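Local coordinates for protein D-galactonate dehydratase family member Dd703_0947 (Dickeya dadantii, PDB 4IHC) that catalyses, at a low rate and with magnesium as cofactor, the dehydration of D-mannonate and D-gluconate to 2-dehydro-3-deoxy-D-gluconate, at residues A[47-52]-A[118-123]; A[228-233]-A[266-271]; A[258-263]-A[284-289]. All blocks are in the same frame, centred on the assembly; numbering follows the deposited sequence.

In the fold
From the N terminus, contact 1 comes first: strand 44-51 meets helix 108-129, closing a loop of 65 residues, largely helical, inside the N-terminal domain. The chain then enters the barrel domain. Contact 2 opens on helix 219-237, and contact 3 opens on helix 253-263 before contact 2 closes at 266-271; contact 3 closes on helix 283-289. The two therefore cross, their centres about 14 Å apart. Contact 2 joins helix 219-237 to the turn before strand 270-272, contact 3 joins helices 253-263 and 283-289, and Leu271 of the strand packs on Ala260 and Leu263; Leu263 also meets Phe230 and Leu268. Contact 1 lies across the chain's centre, about 43 Å from contact 2 between centres.

Contact 1 (A[47-52]-A[118-123]); sequences VKVETN and DMALWD
In the N-terminal alpha+beta domain of the mandelate racemase/muconate lactonizing enzyme family, the middle strand of a three-stranded antiparallel meander lies against helix 108-129 through Val49 and Ala120. The two axes run 8.1 Å apart at closest approach and are inclined by 46°. Val49 CG2 presses on Ala120 CB at 3.4 Å, tighter than usual for two carbons, and the small alanine side chain lets the backbones come close: the CA atoms of Val49 and Ala120 are 6.1 Å apart. The two valine methyls reach successive residues of the helix. With CG1 anti to the backbone N (chi1 176°), CG2 is left to meet the alanine, while CG1 reaches Leu121 CD2 more loosely, at 4.2 Å. Val47, two residues earlier on the same side of the strand, adds only the marginal approach of its O to Ala120 CB at 4.4 Å. No hydrogen bond crosses between the two segments, whose contact is apolar; the strand's backbone pairs with its neighbours, Val49 with Gly58 and Lys48 with Lys33. Polar help comes from one strand over, where Asp123 OD2 is hydrogen-bonded to Leu59 N. Leu121 also packs on Ile94 of helix 91-99. The result is a helix packed on a meander, as in the N-terminal capping domain of enolase-superfamily enzymes.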
loop_
_atom_site.group_PDB
_atom_site.type_symbol
_atom_site.label_atom_id
_atom_site.label_comp_id
_atom_site.label_asym_id
_atom_site.label_seq_id
_atom_site.Cartn_x
_atom_site.Cartn_y
_atom_site.Cartn_z
ATOM N N VAL A 47 20.490 41.366 -3.696
ATOM C CA VAL A 47 21.653 41.179 -4.556
ATOM C C VAL A 47 21.501 42.023 -5.806
ATOM O O VAL A 47 20.424 42.071 -6.415
ATOM C CB VAL A 47 21.862 39.692 -4.926
ATOM C CG1 VAL A 47 22.884 39.533 -6.053
ATOM C CG2 VAL A 47 22.304 38.905 -3.714
ATOM N N LYS A 48 22.571 42.714 -6.188
ATOM C CA LYS A 48 22.553 43.427 -7.450
ATOM C C LYS A 48 23.513 42.705 -8.376
ATOM O O LYS A 48 24.647 42.440 -8.002
ATOM C CB LYS A 48 22.966 44.878 -7.289
ATOM C CG LYS A 48 22.920 45.669 -8.586
ATOM C CD LYS A 48 23.319 47.100 -8.309
ATOM C CE LYS A 48 22.805 48.036 -9.392
ATOM N NZ LYS A 48 23.322 49.418 -9.203
ATOM N N VAL A 49 23.008 42.339 -9.551
ATOM C CA VAL A 49 23.794 41.742 -10.608
ATOM C C VAL A 49 23.990 42.766 -11.740
ATOM O O VAL A 49 23.043 43.153 -12.436
ATOM C CB VAL A 49 23.117 40.463 -11.154
ATOM C CG1 VAL A 49 23.899 39.893 -12.344
ATOM C CG2 VAL A 49 23.013 39.422 -10.045
ATOM N N GLU A 50 25.235 43.191 -11.912
ATOM C CA GLU A 50 25.609 44.160 -12.910
ATOM C C GLU A 50 26.178 43.470 -14.167
ATOM O O GLU A 50 26.804 42.398 -14.099
ATOM C CB GLU A 50 26.647 45.142 -12.316
ATOM C CG GLU A 50 26.190 45.783 -11.001
ATOM C CD GLU A 50 27.089 46.919 -10.518
ATOM O OE1 GLU A 50 28.243 46.652 -10.110
ATOM O OE2 GLU A 50 26.632 48.087 -10.527
ATOM N N THR A 51 25.950 44.097 -15.315
ATOM C CA THR A 51 26.450 43.590 -16.592
ATOM C C THR A 51 27.310 44.630 -17.328
ATOM O O THR A 51 27.380 45.795 -16.939
ATOM C CB THR A 51 25.309 43.196 -17.548
ATOM O OG1 THR A 51 24.777 44.378 -18.144
ATOM C CG2 THR A 51 24.186 42.414 -16.822
ATOM N N ASN A 52 27.932 44.188 -18.416
ATOM C CA ASN A 52 28.777 45.046 -19.222
ATOM C C ASN A 52 27.976 45.950 -20.167
ATOM O O ASN A 52 28.545 46.635 -21.012
ATOM C CB ASN A 52 29.820 44.210 -19.984
ATOM C CG ASN A 52 29.209 43.228 -20.974
ATOM O OD1 ASN A 52 28.003 42.972 -20.974
ATOM N ND2 ASN A 52 30.062 42.666 -21.843
ATOM N N ASP A 118 19.213 34.453 -8.821
ATOM C CA ASP A 118 18.181 33.953 -9.738
ATOM C C ASP A 118 17.148 35.017 -10.095
ATOM O O ASP A 118 16.816 35.218 -11.283
ATOM C CB ASP A 118 17.511 32.676 -9.178
ATOM C CG ASP A 118 16.374 32.123 -10.084
ATOM O OD1 ASP A 118 16.645 31.500 -11.138
ATOM O OD2 ASP A 118 15.191 32.282 -9.726
ATOM N N MET A 119 16.607 35.673 -9.080
ATOM C CA MET A 119 15.630 36.722 -9.298
ATOM C C MET A 119 16.226 37.889 -10.086
ATOM O O MET A 119 15.507 38.538 -10.833
ATOM C CB MET A 119 15.148 37.292 -7.979
ATOM C CG MET A 119 14.471 36.308 -7.080
ATOM S SD MET A 119 13.667 37.261 -5.784
ATOM C CE MET A 119 12.980 35.927 -4.769
ATOM N N ALA A 120 17.498 38.205 -9.821
ATOM C CA ALA A 120 18.221 39.258 -10.542
ATOM C C ALA A 120 18.404 38.920 -12.026
ATOM O O ALA A 120 18.385 39.811 -12.871
ATOM C CB ALA A 120 19.583 39.539 -9.892
ATOM N N LEU A 121 18.599 37.645 -12.343
ATOM C CA LEU A 121 18.702 37.244 -13.739
ATOM C C LEU A 121 17.319 37.339 -14.377
ATOM O O LEU A 121 17.177 37.783 -15.515
ATOM C CB LEU A 121 19.260 35.799 -13.875
ATOM C CG LEU A 121 20.716 35.603 -13.409
ATOM C CD1 LEU A 121 21.290 34.274 -13.881
ATOM C CD2 LEU A 121 21.601 36.739 -13.914
ATOM N N TRP A 122 16.270 36.938 -13.655
ATOM C CA TRP A 122 14.959 37.053 -14.275
ATOM C C TRP A 122 14.664 38.524 -14.508
ATOM O O TRP A 122 13.930 38.906 -15.422
ATOM C CB TRP A 122 13.871 36.424 -13.405
ATOM C CG TRP A 122 13.768 34.951 -13.638
ATOM C CD1 TRP A 122 14.281 33.951 -12.865
ATOM C CD2 TRP A 122 13.115 34.316 -14.739
ATOM N NE1 TRP A 122 13.986 32.724 -13.415
ATOM C CE2 TRP A 122 13.260 32.922 -14.563
ATOM C CE3 TRP A 122 12.427 34.793 -15.865
ATOM C CZ2 TRP A 122 12.738 32.005 -15.464
ATOM C CZ3 TRP A 122 11.910 33.873 -16.768
ATOM C CH2 TRP A 122 12.067 32.501 -16.562
ATOM N N ASP A 123 15.205 39.350 -13.632
ATOM C CA ASP A 123 14.882 40.786 -13.650
ATOM C C ASP A 123 15.548 41.364 -14.902
ATOM O O ASP A 123 14.959 42.158 -15.629
ATOM C CB ASP A 123 15.377 41.435 -12.345
ATOM C CG ASP A 123 15.135 42.932 -12.286
ATOM O OD1 ASP A 123 14.155 43.437 -12.901
ATOM O OD2 ASP A 123 15.946 43.608 -11.605
#

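Contact 2 (A[228-233]-A[266-271]); sequences RLFEHL and YQLFYL
Helix segment 228-233 comes nearest to 266-271, a turn running into strand 270-272 at its end, at Phe230 and Tyr266, whose CA atoms are 6.4 Å apart. Tyr266 lays one ring face against the helix backbone: Glu231 N stands 3.8 Å above the ring plane, displaced toward the rim, with Phe230 C on the same face. The ring's two ends meet different side chains. Near its root, Tyr266 CD2 touches Phe230 CB at 3.8 Å; at its far end, Tyr266 OH lies 3.3 Å from Glu231 CB. The Glu231 carboxylate plane is nearly parallel to the tyrosine ring, 11° away, but its oxygens make no hydrogen bond to the hydroxyl. Phe230, with CG anti to its carbonyl carbon (chi1 -75°), turns its ring inward, where Leu268 CD2 sits over one face in a CH-pi contact, 4.0 Å from the centroid and 17° off the normal. Leu263 of helix 253-263 packs on both Phe230 and Leu268, and His245 meets the phenyl ring too. Tyr266 O is bonded to Arg234 NE, tying the turn to the same helix. With no hydrogen bond between the two segments, cohesion here rests on dispersion and ring-face contacts, apolar within and bordered by the exposed Glu231.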
loop_
_atom_site.group_PDB
_atom_site.type_symbol
_atom_site.label_atom_id
_atom_site.label_comp_id
_atom_site.label_asym_id
_atom_site.label_seq_id
_atom_site.Cartn_x
_atom_site.Cartn_y
_atom_site.Cartn_z
ATOM N N ARG A 228 -12.267 28.184 20.955
ATOM C CA ARG A 228 -13.038 29.203 21.636
ATOM C C ARG A 228 -12.919 30.554 20.888
ATOM O O ARG A 228 -13.877 31.258 20.711
ATOM C CB ARG A 228 -12.583 29.400 23.089
ATOM C CG ARG A 228 -12.261 28.155 23.927
ATOM C CD ARG A 228 -12.147 28.359 25.487
ATOM N NE ARG A 228 -10.976 29.144 25.935
ATOM C CZ ARG A 228 -9.822 28.627 26.390
ATOM N NH1 ARG A 228 -9.674 27.333 26.491
ATOM N NH2 ARG A 228 -8.823 29.397 26.768
ATOM N N LEU A 229 -11.706 30.863 20.454
ATOM C CA LEU A 229 -11.468 32.094 19.718
ATOM C C LEU A 229 -12.244 32.162 18.416
ATOM O O LEU A 229 -12.860 33.178 18.096
ATOM C CB LEU A 229 -9.968 32.294 19.499
ATOM C CG LEU A 229 -9.551 33.228 18.377
ATOM C CD1 LEU A 229 -9.744 34.689 18.767
ATOM C CD2 LEU A 229 -8.111 32.950 17.962
ATOM N N PHE A 230 -12.246 31.077 17.657
ATOM C CA PHE A 230 -12.948 31.101 16.381
ATOM C C PHE A 230 -14.450 31.046 16.515
ATOM O O PHE A 230 -15.156 31.586 15.676
ATOM C CB PHE A 230 -12.392 30.046 15.433
ATOM C CG PHE A 230 -11.087 30.464 14.879
ATOM C CD1 PHE A 230 -11.039 31.490 13.937
ATOM C CD2 PHE A 230 -9.906 29.955 15.374
ATOM C CE1 PHE A 230 -9.831 31.943 13.453
ATOM C CE2 PHE A 230 -8.690 30.408 14.890
ATOM C CZ PHE A 230 -8.657 31.394 13.930
ATOM N N GLU A 231 -14.937 30.424 17.586
ATOM C CA GLU A 231 -16.372 30.438 17.846
ATOM C C GLU A 231 -16.828 31.879 18.123
ATOM O O GLU A 231 -17.892 32.303 17.687
ATOM C CB GLU A 231 -16.726 29.516 19.016
ATOM C CG GLU A 231 -18.225 29.365 19.225
ATOM C CD GLU A 231 -18.577 28.785 20.584
ATOM O OE1 GLU A 231 -19.595 29.209 21.166
ATOM O OE2 GLU A 231 -17.835 27.908 21.075
ATOM N N HIS A 232 -16.004 32.634 18.835
ATOM C CA HIS A 232 -16.326 34.031 19.091
ATOM C C HIS A 232 -16.287 34.834 17.780
ATOM O O HIS A 232 -17.287 35.446 17.384
ATOM C CB HIS A 232 -15.403 34.602 20.178
ATOM C CG HIS A 232 -15.389 36.101 20.246
ATOM N ND1 HIS A 232 -16.303 36.826 20.982
ATOM C CD2 HIS A 232 -14.561 37.011 19.677
ATOM C CE1 HIS A 232 -16.045 38.117 20.855
ATOM N NE2 HIS A 232 -14.993 38.257 20.067
ATOM N N LEU A 233 -15.156 34.803 17.079
ATOM C CA LEU A 233 -15.060 35.525 15.818
ATOM C C LEU A 233 -16.250 35.242 14.888
ATOM O O LEU A 233 -16.850 36.175 14.350
ATOM C CB LEU A 233 -13.724 35.254 15.107
ATOM C CG LEU A 233 -12.469 35.627 15.902
ATOM C CD1 LEU A 233 -11.195 35.183 15.206
ATOM C CD2 LEU A 233 -12.456 37.124 16.194
ATOM N N TYR A 266 -15.908 26.141 11.881
ATOM C CA TYR A 266 -15.547 27.576 11.692
ATOM C C TYR A 266 -15.004 27.867 10.293
ATOM O O TYR A 266 -14.865 29.014 9.911
ATOM C CB TYR A 266 -14.587 28.065 12.797
ATOM C CG TYR A 266 -15.110 27.651 14.139
ATOM C CD1 TYR A 266 -16.389 28.039 14.536
ATOM C CD2 TYR A 266 -14.378 26.820 14.987
ATOM C CE1 TYR A 266 -16.920 27.631 15.738
ATOM C CE2 TYR A 266 -14.905 26.419 16.213
ATOM C CZ TYR A 266 -16.174 26.834 16.575
ATOM O OH TYR A 266 -16.740 26.452 17.758
ATOM N N GLN A 267 -14.730 26.813 9.530
ATOM C CA GLN A 267 -14.398 26.937 8.117
ATOM C C GLN A 267 -13.253 27.904 7.808
ATOM O O GLN A 267 -13.421 28.887 7.078
ATOM C CB GLN A 267 -15.663 27.267 7.312
ATOM C CG GLN A 267 -16.624 26.077 7.341
ATOM C CD GLN A 267 -17.956 26.359 6.699
ATOM O OE1 GLN A 267 -18.158 26.069 5.525
ATOM N NE2 GLN A 267 -18.879 26.923 7.469
ATOM N N LEU A 268 -12.082 27.605 8.351
ATOM C CA LEU A 268 -10.887 28.369 8.028
ATOM C C LEU A 268 -10.567 28.268 6.555
ATOM O O LEU A 268 -10.874 27.280 5.907
ATOM C CB LEU A 268 -9.666 27.917 8.849
ATOM C CG LEU A 268 -9.789 27.859 10.378
ATOM C CD1 LEU A 268 -8.418 27.816 11.035
ATOM C CD2 LEU A 268 -10.596 28.991 10.973
ATOM N N PHE A 269 -9.946 29.321 6.031
ATOM C CA PHE A 269 -9.391 29.298 4.688
ATOM C C PHE A 269 -8.212 28.317 4.660
ATOM O O PHE A 269 -8.064 27.514 3.713
ATOM C CB PHE A 269 -8.948 30.706 4.290
ATOM C CG PHE A 269 -8.449 30.795 2.887
ATOM C CD1 PHE A 269 -9.343 30.879 1.825
ATOM C CD2 PHE A 269 -7.090 30.800 2.621
ATOM C CE1 PHE A 269 -8.874 30.944 0.520
ATOM C CE2 PHE A 269 -6.626 30.849 1.318
ATOM C CZ PHE A 269 -7.523 30.953 0.273
ATOM N N TYR A 270 -7.351 28.424 5.675
ATOM C CA TYR A 270 -6.425 27.338 5.990
ATOM C C TYR A 270 -5.815 27.375 7.383
ATOM O O TYR A 270 -5.625 28.432 7.958
ATOM C CB TYR A 270 -5.336 27.170 4.937
ATOM C CG TYR A 270 -4.348 28.309 4.691
ATOM C CD1 TYR A 270 -3.494 28.780 5.689
ATOM C CD2 TYR A 270 -4.189 28.833 3.401
ATOM C CE1 TYR A 270 -2.551 29.801 5.429
ATOM C CE2 TYR A 270 -3.247 29.816 3.134
ATOM C CZ TYR A 270 -2.429 30.295 4.147
ATOM O OH TYR A 270 -1.501 31.268 3.842
ATOM N N LEU A 271 -5.532 26.189 7.908
ATOM C CA LEU A 271 -4.772 26.017 9.126
ATOM C C LEU A 271 -3.305 25.752 8.748
ATOM O O LEU A 271 -3.018 24.794 8.031
ATOM C CB LEU A 271 -5.356 24.846 9.912
ATOM C CG LEU A 271 -4.719 24.500 11.277
ATOM C CD1 LEU A 271 -4.860 25.657 12.242
ATOM C CD2 LEU A 271 -5.365 23.257 11.876
#

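Contact 3 (A[258-263]-A[284-289]); sequences QLAKTL and RMLRQQ
Lys261 and Gln289 bury the most surface here, 57 Å² each, and their side chains carry the one hydrogen bond between segments 258-263 and 284-289. Lys261 NZ donates a hydrogen bond to Gln289 OE1 at 2.9 Å. The C=O...N angle is 147°, and the ammonium stands tilted 28° from the carbonyl plane. A bend at chi3 (87°) in the lysine chain brings more than its nitrogen to the amide: Lys261 CD lies 3.3 Å from Gln289 OE1, and the same CD rests 4.0 Å from Gln289 CB. The glutamine is extended beyond CG, so that its amide reaches out to the lysine. In the beta/alpha-barrel domain, helices 253-263 and 283-289 are consecutive, joined through strand 270-272, and this pair bridges them at their C-terminal parts. Ala260, next to Lys261, points at the other helix, its CB 4.5 Å from CD1 of Leu286, which lies about one turn before Gln289; this loose apolar contact is on the barrel-facing side, where Leu286 also packs on Ile294 of the next strand. The polar pair is continued across a subunit interface: Lys261 NZ forms a salt bridge with Glu264 of the fourth subunit and a hydrogen bond with Ser291 of that subunit, while Gln289 NE2 donates to the backbone oxygens of Arg287 and Ser290 of the fourth subunit. Partners at both the O and N of the amide fix its flip, and the lysine's positive charge would probably polarise the carbonyl.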
loop_
_atom_site.group_PDB
_atom_site.type_symbol
_atom_site.label_atom_id
_atom_site.label_comp_id
_atom_site.label_asym_id
_atom_site.label_seq_id
_atom_site.Cartn_x
_atom_site.Cartn_y
_atom_site.Cartn_z
ATOM N N GLN A 258 -6.349 16.995 16.411
ATOM C CA GLN A 258 -7.557 17.304 17.184
ATOM C C GLN A 258 -8.004 18.729 16.871
ATOM O O GLN A 258 -9.179 18.980 16.599
ATOM C CB GLN A 258 -7.286 17.157 18.687
ATOM C CG GLN A 258 -8.536 17.226 19.544
ATOM C CD GLN A 258 -9.571 16.191 19.135
ATOM O OE1 GLN A 258 -9.468 15.017 19.489
ATOM N NE2 GLN A 258 -10.576 16.622 18.380
ATOM N N LEU A 259 -7.060 19.665 16.923
ATOM C CA LEU A 259 -7.338 21.064 16.596
ATOM C C LEU A 259 -7.991 21.225 15.206
ATOM O O LEU A 259 -9.030 21.883 15.070
ATOM C CB LEU A 259 -6.048 21.894 16.695
ATOM C CG LEU A 259 -6.225 23.410 16.754
ATOM C CD1 LEU A 259 -7.243 23.806 17.823
ATOM C CD2 LEU A 259 -4.890 24.096 17.012
ATOM N N ALA A 260 -7.382 20.626 14.184
ATOM C CA ALA A 260 -7.939 20.644 12.835
ATOM C C ALA A 260 -9.385 20.099 12.830
ATOM O O ALA A 260 -10.283 20.695 12.249
ATOM C CB ALA A 260 -7.059 19.847 11.888
ATOM N N LYS A 261 -9.626 18.997 13.515
ATOM C CA LYS A 261 -10.986 18.447 13.565
ATOM C C LYS A 261 -11.969 19.396 14.272
ATOM O O LYS A 261 -13.059 19.618 13.786
ATOM C CB LYS A 261 -11.006 17.051 14.214
ATOM C CG LYS A 261 -10.403 15.969 13.326
ATOM C CD LYS A 261 -10.115 14.702 14.114
ATOM C CE LYS A 261 -11.352 13.831 14.145
ATOM N NZ LYS A 261 -11.185 12.675 15.066
ATOM N N THR A 262 -11.568 19.970 15.393
ATOM C CA THR A 262 -12.452 20.838 16.149
ATOM C C THR A 262 -12.757 22.135 15.414
ATOM O O THR A 262 -13.803 22.726 15.609
ATOM C CB THR A 262 -11.840 21.183 17.525
ATOM O OG1 THR A 262 -11.620 19.971 18.246
ATOM C CG2 THR A 262 -12.775 22.089 18.341
ATOM N N LEU A 263 -11.837 22.592 14.576
ATOM C CA LEU A 263 -12.030 23.872 13.901
ATOM C C LEU A 263 -12.886 23.793 12.645
ATOM O O LEU A 263 -13.208 24.825 12.058
ATOM C CB LEU A 263 -10.691 24.507 13.587
ATOM C CG LEU A 263 -9.843 24.916 14.786
ATOM C CD1 LEU A 263 -8.467 25.374 14.338
ATOM C CD2 LEU A 263 -10.537 25.994 15.611
ATOM N N ARG A 284 -0.199 12.178 7.068
ATOM C CA ARG A 284 -0.999 11.088 6.522
ATOM C C ARG A 284 -2.158 10.818 7.460
ATOM O O ARG A 284 -3.295 10.658 7.016
ATOM C CB ARG A 284 -0.180 9.822 6.340
ATOM C CG ARG A 284 0.858 9.968 5.238
ATOM C CD ARG A 284 1.669 8.702 5.012
ATOM N NE ARG A 284 2.651 8.921 3.953
ATOM C CZ ARG A 284 2.336 9.087 2.670
ATOM N NH1 ARG A 284 1.060 9.055 2.291
ATOM N NH2 ARG A 284 3.293 9.286 1.766
ATOM N N MET A 285 -1.888 10.817 8.766
ATOM C CA MET A 285 -2.951 10.536 9.725
ATOM C C MET A 285 -3.936 11.715 9.808
ATOM O O MET A 285 -5.141 11.532 9.848
ATOM C CB MET A 285 -2.356 10.199 11.108
ATOM C CG MET A 285 -3.400 10.069 12.230
ATOM S SD MET A 285 -2.697 9.844 13.918
ATOM C CE MET A 285 -4.242 9.715 14.833
ATOM N N LEU A 286 -3.430 12.935 9.787
ATOM C CA LEU A 286 -4.318 14.079 9.933
ATOM C C LEU A 286 -5.295 14.133 8.739
ATOM O O LEU A 286 -6.485 14.460 8.909
ATOM C CB LEU A 286 -3.507 15.391 10.120
ATOM C CG LEU A 286 -4.191 16.762 10.119
ATOM C CD1 LEU A 286 -3.267 17.843 10.689
ATOM C CD2 LEU A 286 -4.642 17.159 8.720
ATOM N N ARG A 287 -4.825 13.765 7.541
ATOM C CA ARG A 287 -5.667 13.916 6.320
ATOM C C ARG A 287 -6.669 12.771 6.122
ATOM O O ARG A 287 -7.555 12.817 5.256
ATOM C CB ARG A 287 -4.788 14.106 5.078
ATOM C CG ARG A 287 -3.910 15.360 5.175
ATOM C CD ARG A 287 -4.775 16.577 4.945
ATOM N NE ARG A 287 -4.886 16.806 3.514
ATOM C CZ ARG A 287 -5.363 17.918 2.973
ATOM N NH1 ARG A 287 -5.904 18.853 3.752
ATOM N NH2 ARG A 287 -5.345 18.078 1.650
ATOM N N GLN A 288 -6.551 11.748 6.947
ATOM C CA GLN A 288 -7.551 10.687 6.970
ATOM C C GLN A 288 -8.760 11.100 7.802
ATOM O O GLN A 288 -9.851 10.516 7.686
ATOM C CB GLN A 288 -6.930 9.404 7.546
ATOM C CG GLN A 288 -5.849 8.797 6.649
ATOM C CD GLN A 288 -5.291 7.485 7.187
ATOM O OE1 GLN A 288 -4.117 7.390 7.523
ATOM N NE2 GLN A 288 -6.143 6.477 7.292
ATOM N N GLN A 289 -8.588 12.121 8.625
ATOM C CA GLN A 289 -9.617 12.473 9.620
ATOM C C GLN A 289 -10.174 13.883 9.503
ATOM O O GLN A 289 -11.298 14.142 9.932
ATOM C CB GLN A 289 -9.039 12.348 11.038
ATOM C CG GLN A 289 -8.698 10.934 11.489
ATOM C CD GLN A 289 -8.278 10.891 12.954
ATOM O OE1 GLN A 289 -8.764 11.676 13.767
ATOM N NE2 GLN A 289 -7.364 9.989 13.293
#